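Local coordinates for protein putative lipase (Bacteroides thetaiotaomicron VPI-5482, PDB 3BZW) that probably hydrolyses carboxylic esters as a GDSL (SGNH) family lipase-like enzyme, perhaps with lysophospholipase activity, at residues S67-Q70 and W71-P75; K83-G86 and G87-D90; G237-R240 and L241-D244; Q248-M251 and A252-M256. All blocks are in the same frame, centred on the assembly; numbering follows the deposited sequence.

How the contacts relate
The four contacts are local ones on a single alpha/beta chain. Contacts 1 and 2 lie at the two ends of helix 74-85, contact 1 partly buried and held by a salt bridge, contact 2 at the surface and built round one carbonyl shared by two amides and a His-carboxylate bond. Contacts 1 and 3, centres about 20 Å apart, do not touch, yet both bind the same acetate, through Gly68 N and His242 NE2. Contact 3, partly buried like contact 1, is a carboxylate-imidazole arrangement in a loop, whereas contact 4 is a buried helix turn where backbone bonding and hydrocarbon packing dominate. Contacts 3 and 4 meet directly: Pro243 CG lies 3.8 Å from the selenium of Met251 (selenomethionine).

Contact 1 (S67-Q70 and W71-P75); sequences SGRQ and WDDVP. With ACT (acetate ion), chain G.
Two torsions bring Arg69 and Asp73 together: Arg69 folds back at its second torsion (chi2 -58°), while Asp73 holds CG anti to its backbone N (chi1 -163°). The turn they brace leads into helix 74-85 from a loop whose Gly68 probably corresponds to the oxyanion-hole glycine of SGNH hydrolases. Arg69 NH1 donates to Asp73 OD2 at 3.0 Å, forming a salt bridge. The oxygen lies in the guanidinium plane, but the donor comes to it from well above the carboxylate plane, the two planes being nearly perpendicular (86°). Arg69 CG, 3.4 Å from Asp73 OD2, shows that the aliphatic stem also runs along the acid. Outside the turn, Asp73 OD1 pairs with Arg76 and OD2 accepts from Gln77, so the carboxylate has several partners. The backbone closes the turn through Asp73 N to Gln70 O, 2.9 Å. A water links its two arms, accepting from Gln70 N and donating to Asp72 OD1, while Gln70 OE1 reaches Arg146 on helix 143-157. At the loop's other end, consistent with an oxyanion hole that Ser35 N and Asn99 ND2 also line, Gly68 N donates to acetate OXT at 2.7 Å.

Contact 2 (K83-G86 and G87-D90); sequences KEHG and GEVD
His85 and Glu88 join across the turn that ends helix 74-85, the helix of a beta-alpha-beta crossover running from strand 60-63 to strand 91-95. The tight part is the backbone. His85 O takes two hydrogen bonds, from Glu88 N at 2.8 Å and from Val89 N at 3.0 Å, the latter nearly in line with the carbonyl; this double grip fixes the course of the chain as it leaves the helix. Val89 adds hydrocarbon on the buried side, its CG1 lying 3.8 Å from Gly86 O and its side chain resting on Phe158. The looser side is the outer one, where Glu88 is exposed. With CG beside the backbone N (chi1 -53°) and the chain extended from there, its OE2 receives His85 ND1 at 2.9 Å. The bond is straight at the hydrogen (171°) and lies in the imidazole plane, yet it meets OE2 from above the carboxylate plane (58° out of it); OE1 has a long, weak pairing with Lys28. The His85 ring also stacks with Phe62 of strand 60-63, an outer strand of the parallel sheet. With an alanine here, Glu88 OE2 would probably lose its N-H partner and be freer to turn, and Phe62 would lose its stacking mate. On one face of the imidazole, offset toward the rim, Glu84 CB sits 3.8 Å above the ring plane.

Contact 3 (G237-R240 and L241-D244); sequences GYDR and LHPD. With ACT (acetate ion), chain G.
Asp239 and His242 are joined chiefly by hydrogen bonds, in the spacing of the DxxH motif of SGNH hydrolases, whose Asp and His in relatives complete a catalytic triad with the GDSL serine. Among side-chain bonds, His242 ND1 donates to the syn lone pair of Asp239 OD2 at 2.7 Å. That oxygen lies in the imidazole plane, although carboxylate and ring planes stand 79° apart. Tyr42 OH is a further partner of OD2. Among side-chain-to-backbone bonds, Asp239 OD1 accepts from Leu241 N and from His242 N, both at 3.0 Å, the second almost straight (174°). A chi1 of -168° sets CG beside the carbonyl carbon, and the carboxylate reaches over the corner to collect these amides. A leucine in place of Asp239 would probably leave both amides and ND1 without acceptors, and the imidazole freer to rotate. The ligand bond is at the far edge of the ring, where His242 NE2 meets acetate O at 2.9 Å, on the side of Ser35. Nonpolar packing sets Leu241 CD2 against one face of the imidazole. The loop is fastened to strand 174-175 by Tyr238 and Leu241, while Asp244, as N-cap, starts helix 245-258.

Contact 4 (Q248-M251 and A252-M256); sequences QERM and ARTLM
Arg253 starts against Glu249, its CB 3.4 Å from Glu249 O and a little farther from Arg250 O. From there CG leads off on the side opposite the backbone N, and a bend at chi2 (72°) carries CD and NE away from residues 248-251. At the tip, the selenium of Met256, a selenomethionine, lies 3.7 Å above the guanidinium plane, over its centre. The same group makes a cation-pi contact with Trp56 of helix 49-57, and NH2 is hydrogen-bonded to Tyr257 OH. Glu249 is opposite in charge, but its OE2 stays 6.3 Å from Arg253 NH1, so no salt bridge is formed. The backbone beneath is regular alpha-helix, part of helix 245-258, which packs beside the parallel sheet of this SGNH-hydrolase fold: Arg253 N bonds to Glu249 O at 2.9 Å and Leu255 N to Met251 O at 2.8 Å. Thr254 adds a side-chain bond to this ladder. Its OG1, placed beside the backbone N (chi1 -65°), donates to Arg250 O at 2.7 Å. Thr254 N donates to the same oxygen from the other face of the carbonyl plane, so two donors satisfy one buried acceptor. Met251 and Leu255 point into the interior, where Phe95 and Leu93 of strand 91-95 and Phe216 receive them. Arg250 extends the other way, held by Thr220 O and Tyr232 OH, and its NH2 bonds to Lys161 O of a neighbouring subunit.

Contact 1 (S67-Q70 and W71-P75)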
# COMPACT_ATOMS: atom_id res chain seq x y z
N SER A 67 -28.35 21.04 -27.31
CA SER A 67 -28.91 20.11 -26.34
C SER A 67 -28.77 18.65 -26.74
O SER A 67 -29.09 18.27 -27.87
CB SER A 67 -30.39 20.44 -26.10
OG SER A 67 -30.53 21.76 -25.59
N GLY A 68 -28.29 17.84 -25.80
CA GLY A 68 -28.13 16.42 -26.03
C GLY A 68 -26.93 15.91 -26.81
O GLY A 68 -26.76 14.70 -26.94
N ARG A 69 -26.10 16.81 -27.34
CA ARG A 69 -24.95 16.36 -28.11
C ARG A 69 -23.86 15.72 -27.26
O ARG A 69 -23.72 16.02 -26.07
CB ARG A 69 -24.38 17.51 -28.95
CG ARG A 69 -25.36 18.02 -30.00
CD ARG A 69 -25.77 16.89 -30.95
NE ARG A 69 -26.95 17.21 -31.75
CZ ARG A 69 -26.94 17.98 -32.84
NH1 ARG A 69 -25.81 18.52 -33.27
NH2 ARG A 69 -28.07 18.21 -33.49
N GLN A 70 -23.09 14.84 -27.89
CA GLN A 70 -22.01 14.11 -27.23
C GLN A 70 -20.67 14.42 -27.89
O GLN A 70 -20.62 15.18 -28.86
CB GLN A 70 -22.31 12.61 -27.31
CG GLN A 70 -23.60 12.21 -26.60
CD GLN A 70 -24.15 10.89 -27.09
OE1 GLN A 70 -23.40 9.93 -27.29
NE2 GLN A 70 -25.46 10.82 -27.27
N TRP A 71 -19.60 13.84 -27.38
CA TRP A 71 -18.28 14.09 -27.94
C TRP A 71 -18.14 13.72 -29.42
O TRP A 71 -17.20 14.16 -30.08
CB TRP A 71 -17.18 13.38 -27.13
CG TRP A 71 -16.40 14.32 -26.26
CD1 TRP A 71 -16.69 14.70 -24.98
CD2 TRP A 71 -15.22 15.05 -26.64
NE1 TRP A 71 -15.77 15.62 -24.53
CE2 TRP A 71 -14.86 15.86 -25.53
CE3 TRP A 71 -14.44 15.11 -27.80
CZ2 TRP A 71 -13.75 16.71 -25.56
CZ3 TRP A 71 -13.34 15.96 -27.83
CH2 TRP A 71 -13.00 16.74 -26.71
N ASP A 72 -19.08 12.94 -29.95
CA ASP A 72 -19.00 12.56 -31.36
C ASP A 72 -19.41 13.72 -32.27
O ASP A 72 -19.21 13.67 -33.48
CB ASP A 72 -19.86 11.32 -31.65
CG ASP A 72 -21.34 11.56 -31.40
OD1 ASP A 72 -21.69 12.41 -30.55
OD2 ASP A 72 -22.17 10.87 -32.03
N ASP A 73 -19.97 14.76 -31.66
CA ASP A 73 -20.43 15.93 -32.41
C ASP A 73 -19.41 17.07 -32.41
O ASP A 73 -19.65 18.12 -33.02
CB ASP A 73 -21.77 16.41 -31.83
CG ASP A 73 -22.52 17.35 -32.77
OD1 ASP A 73 -22.69 16.99 -33.96
OD2 ASP A 73 -22.96 18.43 -32.32
N VAL A 74 -18.27 16.87 -31.75
CA VAL A 74 -17.24 17.91 -31.69
C VAL A 74 -16.69 18.30 -33.07
O VAL A 74 -16.53 19.48 -33.36
CB VAL A 74 -16.09 17.49 -30.75
CG1 VAL A 74 -14.91 18.46 -30.88
CG2 VAL A 74 -16.59 17.49 -29.31
N PRO A 75 -16.38 17.31 -33.93
CA PRO A 75 -15.87 17.66 -35.26
C PRO A 75 -16.85 18.51 -36.06
O PRO A 75 -16.46 19.49 -36.70
CB PRO A 75 -15.63 16.29 -35.90
CG PRO A 75 -15.21 15.46 -34.72
CD PRO A 75 -16.23 15.87 -33.67
C ACT G . -27.55 18.14 -22.12
O ACT G . -28.70 17.96 -21.77
OXT ACT G . -27.28 18.25 -23.30
CH3 ACT G . -26.46 18.25 -21.08
O HOH W 1 -23.84 14.01 -30.54

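Contact 2 (K83-G86 and G87-D90)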
# COMPACT_ATOMS: atom_id res chain seq x y z
N LYS A 83 -16.14 27.19 -40.74
CA LYS A 83 -16.88 27.68 -41.90
C LYS A 83 -17.47 29.07 -41.71
O LYS A 83 -17.27 29.96 -42.54
CB LYS A 83 -18.01 26.70 -42.24
CG LYS A 83 -18.92 27.17 -43.38
CD LYS A 83 -20.16 26.30 -43.48
CE LYS A 83 -21.16 26.87 -44.48
NZ LYS A 83 -22.43 26.08 -44.55
N GLU A 84 -18.18 29.27 -40.61
CA GLU A 84 -18.83 30.54 -40.35
C GLU A 84 -17.97 31.65 -39.74
O GLU A 84 -18.24 32.83 -39.99
CB GLU A 84 -20.07 30.32 -39.48
CG GLU A 84 -20.95 29.16 -39.96
CD GLU A 84 -22.20 28.99 -39.13
OE1 GLU A 84 -22.13 29.22 -37.91
OE2 GLU A 84 -23.25 28.62 -39.70
N HIS A 85 -16.96 31.29 -38.96
CA HIS A 85 -16.12 32.31 -38.32
C HIS A 85 -14.63 32.00 -38.29
O HIS A 85 -13.89 32.56 -37.47
CB HIS A 85 -16.60 32.53 -36.88
CG HIS A 85 -18.04 32.94 -36.79
ND1 HIS A 85 -18.49 34.16 -37.22
CD2 HIS A 85 -19.12 32.27 -36.33
CE1 HIS A 85 -19.80 34.24 -37.05
NE2 HIS A 85 -20.21 33.10 -36.50
N GLY A 86 -14.18 31.14 -39.19
CA GLY A 86 -12.78 30.77 -39.23
C GLY A 86 -11.79 31.92 -39.13
O GLY A 86 -10.82 31.83 -38.38
N GLY A 87 -12.04 33.00 -39.87
CA GLY A 87 -11.12 34.12 -39.84
C GLY A 87 -11.30 35.10 -38.69
O GLY A 87 -10.54 36.06 -38.57
N GLU A 88 -12.30 34.87 -37.85
CA GLU A 88 -12.58 35.75 -36.72
C GLU A 88 -12.22 35.15 -35.36
O GLU A 88 -11.76 35.86 -34.47
CB GLU A 88 -14.06 36.12 -36.68
CG GLU A 88 -14.64 36.68 -37.96
CD GLU A 88 -16.16 36.84 -37.88
OE1 GLU A 88 -16.63 37.66 -37.07
OE2 GLU A 88 -16.86 36.14 -38.64
N VAL A 89 -12.45 33.85 -35.21
CA VAL A 89 -12.21 33.19 -33.93
C VAL A 89 -10.77 33.24 -33.42
O VAL A 89 -9.82 33.07 -34.19
CB VAL A 89 -12.70 31.72 -33.98
CG1 VAL A 89 -11.75 30.86 -34.80
CG2 VAL A 89 -12.86 31.18 -32.56
N ASP A 90 -10.63 33.48 -32.12
CA ASP A 90 -9.32 33.57 -31.46
C ASP A 90 -9.03 32.37 -30.57
O ASP A 90 -7.89 31.93 -30.46
CB ASP A 90 -9.23 34.84 -30.60
CG ASP A 90 -9.35 36.10 -31.41
OD1 ASP A 90 -8.63 36.22 -32.43
OD2 ASP A 90 -10.15 36.97 -31.03

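Contact 3 (G237-R240 and L241-D244)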
# COMPACT_ATOMS: atom_id res chain seq x y z
N GLY A 237 -37.06 19.69 -8.32
CA GLY A 237 -37.79 18.44 -8.43
C GLY A 237 -37.60 17.61 -9.69
O GLY A 237 -37.74 16.38 -9.64
N TYR A 238 -37.27 18.26 -10.80
CA TYR A 238 -37.14 17.54 -12.06
C TYR A 238 -35.84 17.73 -12.85
O TYR A 238 -35.59 16.99 -13.80
CB TYR A 238 -38.31 17.92 -12.97
CG TYR A 238 -39.67 17.71 -12.33
CD1 TYR A 238 -40.34 16.49 -12.46
CD2 TYR A 238 -40.26 18.71 -11.56
CE1 TYR A 238 -41.59 16.28 -11.84
CE2 TYR A 238 -41.49 18.51 -10.94
CZ TYR A 238 -42.15 17.30 -11.08
OH TYR A 238 -43.37 17.13 -10.46
N ASP A 239 -35.03 18.71 -12.48
CA ASP A 239 -33.80 18.95 -13.23
C ASP A 239 -32.63 19.41 -12.37
O ASP A 239 -32.46 20.60 -12.12
CB ASP A 239 -34.05 19.99 -14.33
CG ASP A 239 -32.91 20.07 -15.33
OD1 ASP A 239 -31.83 19.51 -15.04
OD2 ASP A 239 -33.10 20.68 -16.40
N ARG A 240 -31.84 18.44 -11.93
CA ARG A 240 -30.66 18.71 -11.11
C ARG A 240 -29.43 18.47 -11.98
O ARG A 240 -28.35 18.14 -11.47
CB ARG A 240 -30.65 17.80 -9.88
CG ARG A 240 -31.89 17.93 -9.02
CD ARG A 240 -31.79 17.12 -7.74
NE ARG A 240 -33.07 17.08 -7.04
CZ ARG A 240 -33.28 16.45 -5.90
NH1 ARG A 240 -32.29 15.80 -5.30
NH2 ARG A 240 -34.49 16.46 -5.34
N LEU A 241 -29.62 18.62 -13.29
CA LEU A 241 -28.55 18.43 -14.28
C LEU A 241 -28.12 19.77 -14.88
O LEU A 241 -26.93 20.09 -14.90
CB LEU A 241 -29.03 17.50 -15.40
CG LEU A 241 -28.21 17.44 -16.70
CD1 LEU A 241 -26.82 16.86 -16.42
CD2 LEU A 241 -28.94 16.58 -17.73
N HIS A 242 -29.08 20.55 -15.35
CA HIS A 242 -28.77 21.84 -15.95
C HIS A 242 -28.71 22.98 -14.94
O HIS A 242 -29.64 23.20 -14.17
CB HIS A 242 -29.79 22.18 -17.04
CG HIS A 242 -29.94 21.12 -18.08
ND1 HIS A 242 -31.09 20.37 -18.22
CD2 HIS A 242 -29.10 20.69 -19.05
CE1 HIS A 242 -30.95 19.53 -19.23
NE2 HIS A 242 -29.75 19.71 -19.75
N PRO A 243 -27.59 23.73 -14.94
CA PRO A 243 -27.44 24.85 -14.02
C PRO A 243 -28.45 25.96 -14.36
O PRO A 243 -28.85 26.11 -15.52
CB PRO A 243 -26.01 25.31 -14.28
CG PRO A 243 -25.31 24.05 -14.70
CD PRO A 243 -26.32 23.43 -15.63
N ASP A 244 -28.87 26.72 -13.35
CA ASP A 244 -29.77 27.83 -13.62
C ASP A 244 -28.85 29.03 -13.83
O ASP A 244 -27.63 28.87 -13.85
CB ASP A 244 -30.74 28.08 -12.45
CG ASP A 244 -30.05 28.23 -11.11
OD1 ASP A 244 -28.82 28.48 -11.07
OD2 ASP A 244 -30.75 28.11 -10.08
C ACT G . -27.55 18.14 -22.12
O ACT G . -28.70 17.96 -21.77
OXT ACT G . -27.28 18.25 -23.30
CH3 ACT G . -26.46 18.25 -21.08

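Contact 4 (Q248-M251 and A252-M256)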
# COMPACT_ATOMS: atom_id res chain seq x y z
N GLN A 248 -24.82 29.33 -13.84
CA GLN A 248 -24.11 29.77 -15.04
C GLN A 248 -23.18 30.94 -14.70
O GLN A 248 -22.09 31.07 -15.27
CB GLN A 248 -25.11 30.22 -16.11
CG GLN A 248 -25.90 29.10 -16.76
CD GLN A 248 -25.08 28.27 -17.74
OE1 GLN A 248 -24.02 28.71 -18.20
NE2 GLN A 248 -25.57 27.09 -18.08
N GLU A 249 -23.60 31.79 -13.77
CA GLU A 249 -22.79 32.93 -13.38
C GLU A 249 -21.59 32.49 -12.54
O GLU A 249 -20.49 33.03 -12.68
CB GLU A 249 -23.64 33.96 -12.62
CG GLU A 249 -22.85 35.17 -12.13
CD GLU A 249 -23.71 36.42 -11.94
OE1 GLU A 249 -24.89 36.29 -11.57
OE2 GLU A 249 -23.19 37.53 -12.16
N ARG A 250 -21.78 31.50 -11.67
CA ARG A 250 -20.66 31.01 -10.86
C ARG A 250 -19.67 30.34 -11.81
O ARG A 250 -18.46 30.47 -11.67
CB ARG A 250 -21.15 30.03 -9.79
CG ARG A 250 -20.02 29.37 -9.00
CD ARG A 250 -20.46 28.92 -7.61
NE ARG A 250 -19.35 28.27 -6.90
CZ ARG A 250 -19.29 28.10 -5.59
NH1 ARG A 250 -20.29 28.52 -4.81
NH2 ARG A 250 -18.23 27.51 -5.05
N MSE A 251 -20.20 29.62 -12.80
CA MSE A 251 -19.37 28.96 -13.80
C MSE A 251 -18.54 29.98 -14.57
O MSE A 251 -17.33 29.83 -14.74
CB MSE A 251 -20.25 28.19 -14.80
CG MSE A 251 -20.83 26.89 -14.27
SE MSE A 251 -22.32 26.26 -15.34
CE MSE A 251 -21.44 26.23 -17.06
N ALA A 252 -19.21 31.03 -15.04
CA ALA A 252 -18.55 32.09 -15.81
C ALA A 252 -17.49 32.80 -14.99
O ALA A 252 -16.38 33.06 -15.48
CB ALA A 252 -19.59 33.10 -16.31
N ARG A 253 -17.81 33.12 -13.74
CA ARG A 253 -16.85 33.81 -12.89
C ARG A 253 -15.64 32.91 -12.62
O ARG A 253 -14.50 33.37 -12.53
CB ARG A 253 -17.50 34.21 -11.57
CG ARG A 253 -16.82 35.39 -10.91
CD ARG A 253 -17.12 36.67 -11.66
NE ARG A 253 -16.13 37.70 -11.36
CZ ARG A 253 -16.17 38.94 -11.85
NH1 ARG A 253 -17.16 39.31 -12.65
NH2 ARG A 253 -15.21 39.80 -11.53
N THR A 254 -15.90 31.61 -12.50
CA THR A 254 -14.83 30.64 -12.26
C THR A 254 -13.94 30.63 -13.50
O THR A 254 -12.72 30.74 -13.42
CB THR A 254 -15.40 29.23 -12.04
OG1 THR A 254 -16.17 29.21 -10.84
CG2 THR A 254 -14.28 28.20 -11.94
N LEU A 255 -14.59 30.51 -14.65
CA LEU A 255 -13.90 30.48 -15.94
C LEU A 255 -13.06 31.73 -16.14
O LEU A 255 -11.93 31.67 -16.64
CB LEU A 255 -14.95 30.33 -17.05
CG LEU A 255 -14.55 29.78 -18.41
CD1 LEU A 255 -13.67 28.55 -18.25
CD2 LEU A 255 -15.82 29.44 -19.18
N MSE A 256 -13.61 32.88 -15.74
CA MSE A 256 -12.90 34.14 -15.90
C MSE A 256 -11.51 34.11 -15.27
O MSE A 256 -10.53 34.50 -15.89
CB MSE A 256 -13.70 35.29 -15.29
CG MSE A 256 -13.08 36.65 -15.53
SE MSE A 256 -14.19 38.10 -14.88
CE MSE A 256 -12.85 39.07 -13.90